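Long-range contact in 2-oxoglutarate (2OG) and Fe(II)-dependent oxygenase superfamily protein (PDB 6KWA), which probably inactivates the plant hormone auxin by oxidising indole-3-acetic acid to 2-oxoindole-3-acetic acid, using iron(II) and 2-oxoglutarate: residues Ala42-Thr47 against Arg109-Lys114. Sequence-based numbering, arbitrary orientation.
Sequences AEMKKT and REIMVK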
# COMPACT_ATOMS: atom_id res chain seq x y z
N ALA A 42 -5.28 -7.48 13.35
CA ALA A 42 -6.49 -8.31 13.29
C ALA A 42 -7.69 -7.47 13.66
O ALA A 42 -8.75 -7.58 13.05
CB ALA A 42 -6.37 -9.52 14.18
N GLU A 43 -7.50 -6.58 14.62
CA GLU A 43 -8.58 -5.69 15.04
C GLU A 43 -8.94 -4.72 13.91
O GLU A 43 -10.10 -4.29 13.76
CB GLU A 43 -8.20 -4.93 16.33
CG GLU A 43 -8.41 -5.81 17.55
CD GLU A 43 -7.64 -5.37 18.77
OE1 GLU A 43 -7.04 -4.27 18.75
OE2 GLU A 43 -7.59 -6.16 19.73
N MET A 44 -7.93 -4.33 13.15
CA MET A 44 -8.19 -3.45 12.02
C MET A 44 -9.02 -4.18 10.97
O MET A 44 -9.99 -3.62 10.45
CB MET A 44 -6.89 -2.90 11.42
CG MET A 44 -7.13 -1.89 10.29
SD MET A 44 -7.82 -0.33 10.85
CE MET A 44 -9.20 -0.12 9.75
N LYS A 45 -8.69 -5.43 10.70
CA LYS A 45 -9.44 -6.16 9.68
C LYS A 45 -10.91 -6.39 10.11
O LYS A 45 -11.82 -6.34 9.27
CB LYS A 45 -8.77 -7.49 9.37
CG LYS A 45 -9.41 -8.20 8.21
CD LYS A 45 -8.90 -9.62 8.03
CE LYS A 45 -9.65 -10.32 6.91
NZ LYS A 45 -9.37 -11.79 6.93
N LYS A 46 -11.15 -6.63 11.40
CA LYS A 46 -12.52 -6.81 11.87
C LYS A 46 -13.28 -5.49 11.74
O LYS A 46 -14.44 -5.47 11.34
CB LYS A 46 -12.54 -7.26 13.33
CG LYS A 46 -11.92 -8.62 13.63
CD LYS A 46 -12.10 -8.91 15.14
CE LYS A 46 -11.63 -10.30 15.53
NZ LYS A 46 -10.13 -10.31 15.52
N THR A 47 -12.62 -4.39 12.10
CA THR A 47 -13.23 -3.06 11.97
C THR A 47 -13.63 -2.84 10.50
O THR A 47 -14.69 -2.31 10.23
CB THR A 47 -12.28 -1.95 12.44
OG1 THR A 47 -11.98 -2.15 13.82
CG2 THR A 47 -12.86 -0.55 12.27
N ARG A 109 -12.63 3.66 16.61
CA ARG A 109 -11.93 4.91 16.39
C ARG A 109 -10.51 4.73 16.88
O ARG A 109 -9.57 5.12 16.19
CB ARG A 109 -12.60 6.07 17.11
CG ARG A 109 -11.90 7.41 16.91
CD ARG A 109 -12.66 8.54 17.57
NE ARG A 109 -14.05 8.58 17.11
CZ ARG A 109 -14.50 9.42 16.18
NH1 ARG A 109 -13.65 10.27 15.60
NH2 ARG A 109 -15.77 9.40 15.82
N GLU A 110 -10.36 4.09 18.03
CA GLU A 110 -9.04 3.98 18.64
C GLU A 110 -8.15 2.99 17.88
O GLU A 110 -6.93 3.19 17.76
CB GLU A 110 -9.18 3.55 20.09
CG GLU A 110 -9.17 4.72 21.06
CD GLU A 110 -8.96 4.27 22.50
OE1 GLU A 110 -8.99 3.04 22.75
OE2 GLU A 110 -8.76 5.14 23.39
N ILE A 111 -8.77 1.93 17.35
CA ILE A 111 -8.08 0.96 16.51
C ILE A 111 -7.50 1.63 15.27
O ILE A 111 -6.35 1.40 14.88
CB ILE A 111 -9.02 -0.18 16.12
CG1 ILE A 111 -9.36 -0.99 17.39
CG2 ILE A 111 -8.38 -1.06 15.04
CD1 ILE A 111 -10.48 -1.99 17.19
N MET A 112 -8.31 2.48 14.66
CA MET A 112 -7.95 3.17 13.45
C MET A 112 -6.79 4.14 13.70
O MET A 112 -5.85 4.24 12.91
CB MET A 112 -9.16 3.94 12.92
CG MET A 112 -9.12 4.28 11.47
SD MET A 112 -10.11 3.12 10.55
CE MET A 112 -11.58 3.06 11.56
N VAL A 113 -6.87 4.85 14.81
CA VAL A 113 -5.88 5.85 15.16
C VAL A 113 -4.53 5.20 15.41
O VAL A 113 -3.49 5.71 14.97
CB VAL A 113 -6.36 6.66 16.40
CG1 VAL A 113 -5.20 7.45 17.07
CG2 VAL A 113 -7.49 7.58 15.99
N LYS A 114 -4.55 4.05 16.08
CA LYS A 114 -3.33 3.34 16.41
C LYS A 114 -2.78 2.56 15.18
O LYS A 114 -1.56 2.40 15.04
CB LYS A 114 -3.58 2.41 17.60
CG LYS A 114 -3.81 3.17 18.93
CD LYS A 114 -2.97 4.47 19.01
CE LYS A 114 -3.52 5.48 20.06
NZ LYS A 114 -2.58 6.59 20.42
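Ile111 of helix 106-133 is set against Glu43, Met44 and Thr47 of helix 38-51, where two helices flanking the double-stranded beta-helix (jelly-roll) core of this oxygenase pack together; segments 42-47 and 109-114 run at 126° to each other, their axes 9.5 Å apart at closest approach. Van der Waals contact carries the junction; no hydrogen bond crosses it. In Ile111, chi1 (-67°) puts CG1 anti to the carbonyl carbon, and the extended chi2 carries CD1 on to Glu43 CB at 3.8 Å and Thr47 OG1 at 3.7 Å; the other branch, CG2, lies against the backbone N of Met44.

The two methionines meet on the side facing strand 147-155, where both touch Phe149. Their bent chains cross obliquely, Met44 CE coming to 3.5 Å from Met112 SD, while Met112 CE reaches CG2 of Thr47.

The polar part stays within helix 38-51. Thr47 OG1 donates to Glu43 O at 2.8 Å, which gives the hydroxyl proton an acceptor although Ile111 CD1 lies against OG1. An alanine at Thr47 would probably open a gap beside Ile111 CD1 and Met112 CE and deprive Glu43 O of its second donor. That carbonyl now takes two donors from opposite faces of its plane, the backbone N of Thr47 and OG1, the latter tilted 27° from the plane.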